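Local coordinates for protein putative methylase (Clostridium difficile, PDB 3LDU) that probably methylates guanine in ribosomal RNA and binds GTP in its methyltransferase domain, at residues A116-K119 with K120-E124; V147-K151 with D152-I156; N225-I229 with S230-R234; K238-W241 with W242-K246. One frame throughout, in Å; residues are numbered along the deposited sequence.

Contact 1 (A116-K119 with K120-E124); sequences AIVK and KAIVE
Val-118 and Ile-122, one helical turn apart on helix 111-129, show how an i to i+4 spacing lines up apolar branches. Their side chains lie next to each other and point the same way, with Val-118 CG1 3.9 Å from Ile-122 CD1. The torsions explain the meeting: in Val-118, CG1 stands opposite the backbone N (chi1 165°), on the carbonyl side that faces the next turn, while Ile-122 carries CG1 beside its own N (chi1 -61°) and reaches back with an extended CD1. Ile-122 CG1 also rests 3.3 Å from Val-118 O, the oxygen that accepts the bond from Ile-122 N at 3.0 Å. Lys-119 and Val-123 repeat the spacing on a more open flank. The bent Lys-119 chain crosses the valine, its CE 4.1 Å from Val-123 CG2; its NZ goes on to a salt bridge with Glu-138, and the same charged end makes a cation-pi contact with Phe-96. The backbone beneath is regular alpha helix, as in the 2.9 Å bond from Val-123 N to Lys-119 O. Ile-98 of strand 98-104 touches Val-118, Lys-119 and Ile-122, and Phe-78 of helix 74-82 packs on Ile-117 and Ala-121. The chemistry is that of an amphipathic helix: branched carbons seat it on the THUMP sheet, and lysine methylenes extend the apolar surface before their charged ends turn to acidic or aromatic partners.

Contact 2 (V147-K151 with D152-I156); sequences VFIHK and DKVTI
A two-residue beta hairpin joins strand 145-150 to strand 153-159, and its type I' turn runs from His-150 to Lys-153. Lys-151 and Asp-152 occupy the corners, both with positive phi, as this turn requires. Two hydrogen-bonded pairs close the hairpin: Thr-155 N gives a nearly straight bond of 2.7 Å to Phe-148 O, and Lys-153 N lies 2.9 Å from His-150 O. In the non-hydrogen-bonded pairs the side chains meet instead. Ile-149 and Val-154 run alongside each other, CG1 to CG2 at 3.9 Å, and Val-154 turns its other methyl, CG1, to Val-147 CG1, also at 3.9 Å. In the THUMP domain, helix 111-129 covers the Val-147 and Ile-149 part of this face through Val-114 and Val-118, while Val-154 touches Phe-69. On the other face, the Lys-153 chain folds back over the turn by bending at chi3 (-86°) and again at chi4, which brings its CE to 3.8 Å from Lys-151 CB and lays it beside His-150. Phe-148, on that same face, makes a cation-pi contact with Arg-39. The Asp-152 carboxylate leaves the turn for Lys-107 N and a salt bridge with Lys-72, while Asp-152 N is bonded to Ser-106 OG.

Contact 3 (N225-I229 with S230-R234); sequences NREFI and SEKWR
Phe-228 and Glu-231 bond to each other in both directions, a reciprocal pairing of i with i+3. Glu-231 OE1 accepts from Phe-228 N at 2.9 Å through its anti lone pair, the one turned away from OE2, and Glu-231 N returns a bond of 3.1 Å to Phe-228 O. The glutamate chain can close this ring because CG sits beside its own N (chi1 -70°) and the chain then runs extended. Next comes Lys-232 N, bonded to Ile-229 O at 3.2 Å. The Glu-231 carboxylate thus returns to the amide three residues back at the start of a short 3-10 turn, as in one half of a capping box; the turn interrupts the long connection from helix 208-217 to helix 238-251. Among the polar side chains, Arg-226 grips the backbone oxygen of Glu-227 side-on with NE and NH2, the oxygen lying close to the guanidinium plane and 2.9 Å from NH2. Glu-231 OE1 also forms a salt bridge with Arg-245. Flat groups meet beside the turn. Glu-231 OE1 lies at the edge of the Phe-228 ring, 3.8 Å from CD2, with the ring and carboxylate planes 55° apart. The methylene CB of Ser-230 sits 3.6 Å over the centre of the Trp-233 indole, a ring that stacks with Tyr-143 and gives its NE1 proton to Lys-142 O, while Ser-230 OG is bonded to Thr-160 O.

Contact 4 (K238-W241 with W242-K246); sequences KKIW and WDVRK
Lys-239 and Asp-243 form an i to i+4 salt bridge on the exposed side of helix 238-251, in the methyltransferase domain, while Trp-241 and Arg-245 follow the same spacing on the buried side. The packed side is dominated by Trp-241, whose indole lies on helix 48-55 against Ala-50, Asn-53 and Met-54 and also meets the Phe-228 ring, with the two planes about 20° apart. Arg-245 runs extended from CG to NE, which brings its guanidinium near the rim of the indole, NH2 standing 4.5 Å from Trp-241 CZ3 in an oblique approach; the same NH2 is the one that pairs with Glu-231. Backbone bonds such as Val-244 N to Ile-240 O, at 2.9 Å, fix the pitch beneath, and Val-244 CG2 fits close over that same oxygen, 3.3 Å away. A wider apolar contact joins Ile-240 CG2 to Val-244 CG2, at 4.4 Å. The solvent side is looser, and Trp-242 carries its ring outward from the helix. There Lys-239 places CG opposite its backbone N (chi1 178°) and bends only near the end, at chi4 (-62°), so that its chain crosses the carboxylate with CG 3.6 Å from Asp-243 OD2. The charged bond itself is long and weak, Lys-239 NZ lying 3.3 Å from Asp-243 OD2.

In the fold
The four contacts come in series along the chain and form two pairs. Contacts 1 and 2 lie in the THUMP range, their centres 16 Å apart; helix 111-129 is followed by the hairpin of strands 145-150 and 153-159, and the two meet where Val-118 CG2 touches Val-147 CG2 at 4.0 Å. Contacts 3 and 4, in the methyltransferase range, are closer, with centres 11 Å apart, and there the loop 225-234 lies against helix 238-251. No atoms touch between the pairs: contacts 2 and 3 come within about 11 Å at their nearest atoms. The loop and helix of contacts 3 and 4 also pack against N-terminal parts of the chain, and all four contacts lie away from the GTP pocket.

Contact 1 (A116-K119 with K120-E124)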
loop_
_atom_site.group_PDB
_atom_site.type_symbol
_atom_site.label_atom_id
_atom_site.label_comp_id
_atom_site.label_asym_id
_atom_site.label_seq_id
_atom_site.Cartn_x
_atom_site.Cartn_y
_atom_site.Cartn_z
ATOM N N ALA A 116 -0.150 -22.734 -16.192
ATOM C CA ALA A 116 0.011 -24.180 -16.336
ATOM C C ALA A 116 1.411 -24.532 -16.815
ATOM O O ALA A 116 2.003 -25.476 -16.319
ATOM C CB ALA A 116 -1.019 -24.757 -17.299
ATOM N N ILE A 117 1.919 -23.787 -17.792
ATOM C CA ILE A 117 3.235 -24.069 -18.358
ATOM C C ILE A 117 4.337 -23.833 -17.319
ATOM O O ILE A 117 5.274 -24.628 -17.202
ATOM C CB ILE A 117 3.501 -23.245 -19.641
ATOM C CG1 ILE A 117 2.643 -23.764 -20.804
ATOM C CG2 ILE A 117 4.988 -23.275 -20.015
ATOM C CD1 ILE A 117 3.165 -25.059 -21.435
ATOM N N VAL A 118 4.219 -22.748 -16.559
ATOM C CA VAL A 118 5.182 -22.483 -15.498
ATOM C C VAL A 118 5.124 -23.584 -14.433
ATOM O O VAL A 118 6.163 -24.056 -13.971
ATOM C CB VAL A 118 4.985 -21.060 -14.878
ATOM C CG1 VAL A 118 5.732 -20.920 -13.563
ATOM C CG2 VAL A 118 5.458 -19.994 -15.863
ATOM N N LYS A 119 3.916 -23.998 -14.051
ATOM C CA LYS A 119 3.764 -25.123 -13.122
ATOM C C LYS A 119 4.518 -26.351 -13.636
ATOM O O LYS A 119 5.320 -26.954 -12.923
ATOM C CB LYS A 119 2.280 -25.457 -12.916
ATOM C CG LYS A 119 2.033 -26.593 -11.925
ATOM C CD LYS A 119 2.443 -26.206 -10.509
ATOM C CE LYS A 119 2.164 -27.340 -9.514
ATOM N NZ LYS A 119 2.309 -26.925 -8.079
ATOM N N LYS A 120 4.270 -26.710 -14.886
ATOM C CA LYS A 120 4.910 -27.890 -15.467
ATOM C C LYS A 120 6.437 -27.769 -15.440
ATOM O O LYS A 120 7.140 -28.730 -15.098
ATOM C CB LYS A 120 4.408 -28.113 -16.897
ATOM C CG LYS A 120 4.942 -29.375 -17.586
ATOM C CD LYS A 120 4.181 -29.592 -18.892
ATOM C CE LYS A 120 5.099 -29.858 -20.069
ATOM N NZ LYS A 120 4.471 -29.428 -21.359
ATOM N N ALA A 121 6.950 -26.597 -15.811
ATOM C CA ALA A 121 8.394 -26.354 -15.824
ATOM C C ALA A 121 9.023 -26.518 -14.446
ATOM O O ALA A 121 10.081 -27.141 -14.301
ATOM C CB ALA A 121 8.698 -24.968 -16.383
ATOM N N ILE A 122 8.378 -25.953 -13.433
ATOM C CA ILE A 122 8.894 -26.053 -12.072
ATOM C C ILE A 122 8.850 -27.502 -11.571
ATOM O O ILE A 122 9.769 -27.963 -10.900
ATOM C CB ILE A 122 8.141 -25.110 -11.109
ATOM C CG1 ILE A 122 8.314 -23.654 -11.562
ATOM C CG2 ILE A 122 8.639 -25.288 -9.670
ATOM C CD1 ILE A 122 7.628 -22.613 -10.640
ATOM N N VAL A 123 7.775 -28.214 -11.889
ATOM C CA VAL A 123 7.685 -29.615 -11.501
ATOM C C VAL A 123 8.852 -30.384 -12.128
ATOM O O VAL A 123 9.529 -31.178 -11.453
ATOM C CB VAL A 123 6.332 -30.233 -11.922
ATOM C CG1 VAL A 123 6.394 -31.754 -11.887
ATOM C CG2 VAL A 123 5.205 -29.704 -11.038
ATOM N N GLU A 124 9.099 -30.136 -13.413
ATOM C CA GLU A 124 10.179 -30.829 -14.124
ATOM C C GLU A 124 11.541 -30.501 -13.515
ATOM O O GLU A 124 12.379 -31.391 -13.331
ATOM C CB GLU A 124 10.177 -30.452 -15.605
ATOM C CG GLU A 124 9.098 -31.123 -16.414
ATOM C CD GLU A 124 9.670 -32.184 -17.324
ATOM O OE1 GLU A 124 9.577 -33.379 -16.971
ATOM O OE2 GLU A 124 10.230 -31.816 -18.382
#

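Contact 2 (V147-K151 with D152-I156)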
loop_
_atom_site.group_PDB
_atom_site.type_symbol
_atom_site.label_atom_id
_atom_site.label_comp_id
_atom_site.label_asym_id
_atom_site.label_seq_id
_atom_site.Cartn_x
_atom_site.Cartn_y
_atom_site.Cartn_z
ATOM N N VAL A 147 3.746 -14.678 -11.877
ATOM C CA VAL A 147 4.348 -14.479 -13.193
ATOM C C VAL A 147 3.791 -13.191 -13.787
ATOM O O VAL A 147 2.579 -12.972 -13.755
ATOM C CB VAL A 147 4.032 -15.641 -14.158
ATOM C CG1 VAL A 147 4.765 -15.459 -15.486
ATOM C CG2 VAL A 147 4.410 -16.975 -13.533
ATOM N N PHE A 148 4.681 -12.345 -14.302
ATOM C CA PHE A 148 4.286 -11.055 -14.865
ATOM C C PHE A 148 4.957 -10.922 -16.228
ATOM O O PHE A 148 6.178 -11.020 -16.330
ATOM C CB PHE A 148 4.748 -9.928 -13.933
ATOM C CG PHE A 148 4.445 -8.548 -14.440
ATOM C CD1 PHE A 148 3.187 -7.992 -14.254
ATOM C CD2 PHE A 148 5.427 -7.796 -15.071
ATOM C CE1 PHE A 148 2.904 -6.716 -14.713
ATOM C CE2 PHE A 148 5.145 -6.512 -15.525
ATOM C CZ PHE A 148 3.885 -5.982 -15.352
ATOM N N ILE A 149 4.160 -10.733 -17.279
ATOM C CA ILE A 149 4.704 -10.585 -18.626
ATOM C C ILE A 149 4.319 -9.226 -19.199
ATOM O O ILE A 149 3.145 -8.856 -19.218
ATOM C CB ILE A 149 4.236 -11.713 -19.567
ATOM C CG1 ILE A 149 4.349 -13.080 -18.862
ATOM C CG2 ILE A 149 5.072 -11.719 -20.856
ATOM C CD1 ILE A 149 3.963 -14.286 -19.730
ATOM N N HIS A 150 5.324 -8.472 -19.636
ATOM C CA HIS A 150 5.071 -7.152 -20.190
ATOM C C HIS A 150 5.926 -6.999 -21.431
ATOM O O HIS A 150 7.147 -7.147 -21.375
ATOM C CB HIS A 150 5.395 -6.073 -19.162
ATOM C CG HIS A 150 5.195 -4.682 -19.678
ATOM N ND1 HIS A 150 3.956 -4.083 -19.737
ATOM C CD2 HIS A 150 6.070 -3.791 -20.188
ATOM C CE1 HIS A 150 4.081 -2.869 -20.243
ATOM N NE2 HIS A 150 5.358 -2.664 -20.522
ATOM N N LYS A 151 5.273 -6.765 -22.565
ATOM C CA LYS A 151 5.973 -6.679 -23.839
ATOM C C LYS A 151 6.937 -7.854 -24.021
ATOM O O LYS A 151 8.080 -7.678 -24.448
ATOM C CB LYS A 151 6.708 -5.344 -23.950
ATOM C CG LYS A 151 5.747 -4.153 -23.991
ATOM C CD LYS A 151 6.462 -2.835 -24.226
ATOM C CE LYS A 151 5.509 -1.666 -23.971
ATOM N NZ LYS A 151 6.170 -0.340 -24.171
ATOM N N ASP A 152 6.455 -9.043 -23.671
ATOM C CA ASP A 152 7.185 -10.303 -23.844
ATOM C C ASP A 152 8.331 -10.544 -22.857
ATOM O O ASP A 152 9.018 -11.559 -22.952
ATOM C CB ASP A 152 7.689 -10.449 -25.283
ATOM C CG ASP A 152 6.571 -10.383 -26.293
ATOM O OD1 ASP A 152 5.480 -10.907 -25.998
ATOM O OD2 ASP A 152 6.782 -9.807 -27.384
ATOM N N LYS A 153 8.528 -9.635 -21.906
ATOM C CA LYS A 153 9.529 -9.862 -20.866
ATOM C C LYS A 153 8.817 -10.501 -19.675
ATOM O O LYS A 153 7.883 -9.928 -19.119
ATOM C CB LYS A 153 10.202 -8.553 -20.433
ATOM C CG LYS A 153 10.720 -7.688 -21.592
ATOM C CD LYS A 153 10.852 -6.200 -21.187
ATOM C CE LYS A 153 9.537 -5.410 -21.374
ATOM N NZ LYS A 153 8.962 -4.799 -20.116
ATOM N N VAL A 154 9.254 -11.694 -19.305
ATOM C CA VAL A 154 8.630 -12.447 -18.223
ATOM C C VAL A 154 9.414 -12.209 -16.946
ATOM O O VAL A 154 10.636 -12.303 -16.936
ATOM C CB VAL A 154 8.670 -13.949 -18.531
ATOM C CG1 VAL A 154 8.065 -14.760 -17.380
ATOM C CG2 VAL A 154 7.954 -14.249 -19.860
ATOM N N THR A 155 8.716 -11.877 -15.873
ATOM C CA THR A 155 9.348 -11.817 -14.565
ATOM C C THR A 155 8.678 -12.863 -13.698
ATOM O O THR A 155 7.458 -12.883 -13.583
ATOM C CB THR A 155 9.201 -10.442 -13.910
ATOM O OG1 THR A 155 9.930 -9.469 -14.671
ATOM C CG2 THR A 155 9.766 -10.484 -12.496
ATOM N N ILE A 156 9.463 -13.771 -13.127
ATOM C CA ILE A 156 8.911 -14.736 -12.193
ATOM C C ILE A 156 9.387 -14.386 -10.787
ATOM O O ILE A 156 10.569 -14.097 -10.569
ATOM C CB ILE A 156 9.310 -16.209 -12.548
ATOM C CG1 ILE A 156 8.828 -16.573 -13.952
ATOM C CG2 ILE A 156 8.676 -17.184 -11.572
ATOM C CD1 ILE A 156 9.238 -17.963 -14.392
#

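Contact 3 (N225-I229 with S230-R234)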
loop_
_atom_site.group_PDB
_atom_site.type_symbol
_atom_site.label_atom_id
_atom_site.label_comp_id
_atom_site.label_asym_id
_atom_site.label_seq_id
_atom_site.Cartn_x
_atom_site.Cartn_y
_atom_site.Cartn_z
ATOM N N ASN A 225 1.220 -5.944 13.552
ATOM C CA ASN A 225 0.163 -6.790 14.094
ATOM C C ASN A 225 -0.437 -7.760 13.085
ATOM O O ASN A 225 -1.602 -8.138 13.205
ATOM C CB ASN A 225 -0.942 -5.940 14.733
ATOM C CG ASN A 225 -0.484 -5.251 16.005
ATOM O OD1 ASN A 225 0.170 -5.861 16.854
ATOM N ND2 ASN A 225 -0.829 -3.976 16.146
ATOM N N ARG A 226 0.353 -8.165 12.094
ATOM C CA ARG A 226 -0.104 -9.181 11.160
ATOM C C ARG A 226 1.004 -10.177 10.831
ATOM O O ARG A 226 2.158 -9.995 11.230
ATOM C CB ARG A 226 -0.655 -8.561 9.879
ATOM C CG ARG A 226 0.318 -7.650 9.144
ATOM C CD ARG A 226 -0.089 -7.539 7.685
ATOM N NE ARG A 226 0.151 -8.797 6.980
ATOM C CZ ARG A 226 -0.253 -9.064 5.737
ATOM N NH1 ARG A 226 -0.944 -8.168 5.052
ATOM N NH2 ARG A 226 0.019 -10.236 5.178
ATOM N N GLU A 227 0.650 -11.226 10.103
ATOM C CA GLU A 227 1.658 -12.205 9.715
ATOM C C GLU A 227 1.876 -12.261 8.200
ATOM O O GLU A 227 1.088 -11.721 7.420
ATOM C CB GLU A 227 1.383 -13.576 10.317
ATOM C CG GLU A 227 0.084 -14.224 9.932
ATOM C CD GLU A 227 -0.186 -15.461 10.780
ATOM O OE1 GLU A 227 0.143 -16.586 10.335
ATOM O OE2 GLU A 227 -0.702 -15.304 11.906
ATOM N N PHE A 228 2.977 -12.883 7.806
ATOM C CA PHE A 228 3.377 -12.914 6.407
ATOM C C PHE A 228 3.701 -14.335 6.021
ATOM O O PHE A 228 4.248 -15.096 6.829
ATOM C CB PHE A 228 4.589 -12.015 6.203
ATOM C CG PHE A 228 4.332 -10.603 6.608
ATOM C CD1 PHE A 228 3.747 -9.719 5.721
ATOM C CD2 PHE A 228 4.634 -10.169 7.889
ATOM C CE1 PHE A 228 3.487 -8.409 6.101
ATOM C CE2 PHE A 228 4.384 -8.868 8.267
ATOM C CZ PHE A 228 3.803 -7.989 7.371
ATOM N N ILE A 229 3.352 -14.710 4.794
ATOM C CA ILE A 229 3.544 -16.102 4.359
ATOM C C ILE A 229 4.999 -16.562 4.476
ATOM O O ILE A 229 5.243 -17.720 4.810
ATOM C CB ILE A 229 3.012 -16.313 2.918
ATOM C CG1 ILE A 229 2.827 -17.801 2.616
ATOM C CG2 ILE A 229 3.945 -15.657 1.893
ATOM C CD1 ILE A 229 1.867 -18.503 3.557
ATOM N N SER A 230 5.967 -15.675 4.232
ATOM C CA SER A 230 7.391 -16.064 4.252
ATOM C C SER A 230 7.949 -16.325 5.651
ATOM O O SER A 230 9.082 -16.820 5.799
ATOM C CB SER A 230 8.259 -15.006 3.561
ATOM O OG SER A 230 8.033 -13.719 4.132
ATOM N N GLU A 231 7.174 -15.992 6.679
ATOM C CA GLU A 231 7.591 -16.297 8.041
ATOM C C GLU A 231 7.642 -17.803 8.276
ATOM O O GLU A 231 8.312 -18.267 9.205
ATOM C CB GLU A 231 6.674 -15.633 9.069
ATOM C CG GLU A 231 6.816 -14.126 9.115
ATOM C CD GLU A 231 5.981 -13.523 10.215
ATOM O OE1 GLU A 231 4.778 -13.281 9.979
ATOM O OE2 GLU A 231 6.525 -13.300 11.318
ATOM N N LYS A 232 6.938 -18.565 7.443
ATOM C CA LYS A 232 6.965 -20.027 7.559
ATOM C C LYS A 232 8.034 -20.704 6.687
ATOM O O LYS A 232 8.227 -21.920 6.775
ATOM C CB LYS A 232 5.596 -20.628 7.237
ATOM C CG LYS A 232 4.457 -20.071 8.088
ATOM C CD LYS A 232 3.133 -20.713 7.693
ATOM C CE LYS A 232 1.979 -20.183 8.527
ATOM N NZ LYS A 232 2.175 -20.452 9.980
ATOM N N TRP A 233 8.739 -19.934 5.868
ATOM C CA TRP A 233 9.694 -20.524 4.932
ATOM C C TRP A 233 10.910 -21.119 5.624
ATOM O O TRP A 233 11.629 -20.425 6.339
ATOM C CB TRP A 233 10.172 -19.482 3.925
ATOM C CG TRP A 233 9.139 -19.058 2.936
ATOM C CD1 TRP A 233 7.855 -19.522 2.828
ATOM C CD2 TRP A 233 9.312 -18.096 1.887
ATOM N NE1 TRP A 233 7.213 -18.882 1.781
ATOM C CE2 TRP A 233 8.087 -18.007 1.191
ATOM C CE3 TRP A 233 10.384 -17.295 1.474
ATOM C CZ2 TRP A 233 7.907 -17.149 0.100
ATOM C CZ3 TRP A 233 10.206 -16.452 0.396
ATOM C CH2 TRP A 233 8.974 -16.382 -0.279
ATOM N N ARG A 234 11.150 -22.403 5.376
ATOM C CA ARG A 234 12.331 -23.079 5.915
ATOM C C ARG A 234 13.617 -22.523 5.314
ATOM O O ARG A 234 14.698 -22.686 5.884
ATOM C CB ARG A 234 12.244 -24.582 5.649
ATOM C CG ARG A 234 11.218 -25.283 6.507
ATOM C CD ARG A 234 11.061 -26.735 6.078
ATOM N NE ARG A 234 10.309 -26.841 4.834
ATOM C CZ ARG A 234 10.456 -27.816 3.945
ATOM N NH1 ARG A 234 11.343 -28.794 4.147
ATOM N NH2 ARG A 234 9.713 -27.818 2.851
#

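Contact 4 (K238-W241 with W242-K246)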
loop_
_atom_site.group_PDB
_atom_site.type_symbol
_atom_site.label_atom_id
_atom_site.label_comp_id
_atom_site.label_asym_id
_atom_site.label_seq_id
_atom_site.Cartn_x
_atom_site.Cartn_y
_atom_site.Cartn_z
ATOM N N LYS A 238 14.859 -17.917 10.580
ATOM C CA LYS A 238 13.707 -17.449 11.353
ATOM C C LYS A 238 14.091 -16.350 12.355
ATOM O O LYS A 238 13.243 -15.575 12.825
ATOM C CB LYS A 238 13.053 -18.636 12.069
ATOM C CG LYS A 238 11.567 -18.479 12.343
ATOM C CD LYS A 238 10.823 -19.804 12.169
ATOM C CE LYS A 238 10.789 -20.241 10.706
ATOM N NZ LYS A 238 10.082 -21.543 10.527
ATOM N N LYS A 239 15.381 -16.279 12.659
ATOM C CA LYS A 239 15.891 -15.313 13.621
ATOM C C LYS A 239 15.771 -13.899 13.049
ATOM O O LYS A 239 15.553 -12.939 13.782
ATOM C CB LYS A 239 17.346 -15.639 13.956
ATOM C CG LYS A 239 18.017 -14.674 14.912
ATOM C CD LYS A 239 19.399 -15.187 15.301
ATOM C CE LYS A 239 20.319 -14.044 15.691
ATOM N NZ LYS A 239 20.537 -13.116 14.544
ATOM N N ILE A 240 15.926 -13.790 11.736
ATOM C CA ILE A 240 15.834 -12.494 11.066
ATOM C C ILE A 240 14.436 -11.908 11.203
ATOM O O ILE A 240 14.287 -10.770 11.656
ATOM C CB ILE A 240 16.263 -12.579 9.601
ATOM C CG1 ILE A 240 17.787 -12.688 9.525
ATOM C CG2 ILE A 240 15.812 -11.345 8.841
ATOM C CD1 ILE A 240 18.336 -12.791 8.119
ATOM N N TRP A 241 13.413 -12.685 10.848
ATOM C CA TRP A 241 12.031 -12.219 11.016
ATOM C C TRP A 241 11.776 -11.873 12.477
ATOM O O TRP A 241 11.109 -10.884 12.788
ATOM C CB TRP A 241 11.014 -13.264 10.536
ATOM C CG TRP A 241 10.373 -12.946 9.187
ATOM C CD1 TRP A 241 10.498 -13.662 8.021
ATOM C CD2 TRP A 241 9.506 -11.841 8.884
ATOM N NE1 TRP A 241 9.759 -13.065 7.018
ATOM C CE2 TRP A 241 9.148 -11.947 7.521
ATOM C CE3 TRP A 241 9.006 -10.771 9.631
ATOM C CZ2 TRP A 241 8.311 -11.028 6.897
ATOM C CZ3 TRP A 241 8.171 -9.854 9.006
ATOM C CH2 TRP A 241 7.835 -9.991 7.653
ATOM N N TRP A 242 12.319 -12.685 13.384
ATOM C CA TRP A 242 12.098 -12.442 14.801
ATOM C C TRP A 242 12.721 -11.124 15.276
ATOM O O TRP A 242 12.061 -10.322 15.939
ATOM C CB TRP A 242 12.606 -13.617 15.646
ATOM C CG TRP A 242 11.771 -13.797 16.861
ATOM C CD1 TRP A 242 10.533 -14.374 16.928
ATOM C CD2 TRP A 242 12.089 -13.369 18.186
ATOM N NE1 TRP A 242 10.065 -14.339 18.220
ATOM C CE2 TRP A 242 11.002 -13.729 19.013
ATOM C CE3 TRP A 242 13.189 -12.722 18.758
ATOM C CZ2 TRP A 242 10.985 -13.464 20.380
ATOM C CZ3 TRP A 242 13.172 -12.461 20.119
ATOM C CH2 TRP A 242 12.077 -12.833 20.915
ATOM N N ASP A 243 13.984 -10.906 14.923
ATOM C CA ASP A 243 14.694 -9.695 15.313
ATOM C C ASP A 243 14.042 -8.451 14.704
ATOM O O ASP A 243 13.975 -7.400 15.344
ATOM C CB ASP A 243 16.161 -9.778 14.900
ATOM C CG ASP A 243 16.947 -10.770 15.747
ATOM O OD1 ASP A 243 16.405 -11.221 16.774
ATOM O OD2 ASP A 243 18.100 -11.082 15.393
ATOM N N VAL A 244 13.563 -8.578 13.471
ATOM C CA VAL A 244 12.889 -7.464 12.800
ATOM C C VAL A 244 11.586 -7.072 13.496
ATOM O O VAL A 244 11.303 -5.886 13.669
ATOM C CB VAL A 244 12.654 -7.746 11.302
ATOM C CG1 VAL A 244 11.668 -6.731 10.708
ATOM C CG2 VAL A 244 13.978 -7.712 10.557
ATOM N N ARG A 245 10.790 -8.053 13.909
ATOM C CA ARG A 245 9.578 -7.743 14.683
ATOM C C ARG A 245 9.872 -7.111 16.037
ATOM O O ARG A 245 9.202 -6.161 16.442
ATOM C CB ARG A 245 8.734 -8.993 14.921
ATOM C CG ARG A 245 7.891 -9.382 13.752
ATOM C CD ARG A 245 6.691 -10.192 14.189
ATOM N NE ARG A 245 6.033 -10.745 13.016
ATOM C CZ ARG A 245 4.972 -10.209 12.426
ATOM N NH1 ARG A 245 4.410 -9.106 12.915
ATOM N NH2 ARG A 245 4.466 -10.794 11.352
ATOM N N LYS A 246 10.835 -7.674 16.762
ATOM C CA LYS A 246 11.199 -7.125 18.065
ATOM C C LYS A 246 11.730 -5.695 17.912
ATOM O O LYS A 246 11.428 -4.819 18.722
ATOM C CB LYS A 246 12.244 -7.999 18.758
ATOM C CG LYS A 246 12.363 -7.731 20.248
ATOM C CD LYS A 246 11.119 -8.193 21.003
ATOM C CE LYS A 246 11.006 -9.715 21.012
ATOM N NZ LYS A 246 9.870 -10.204 21.847
#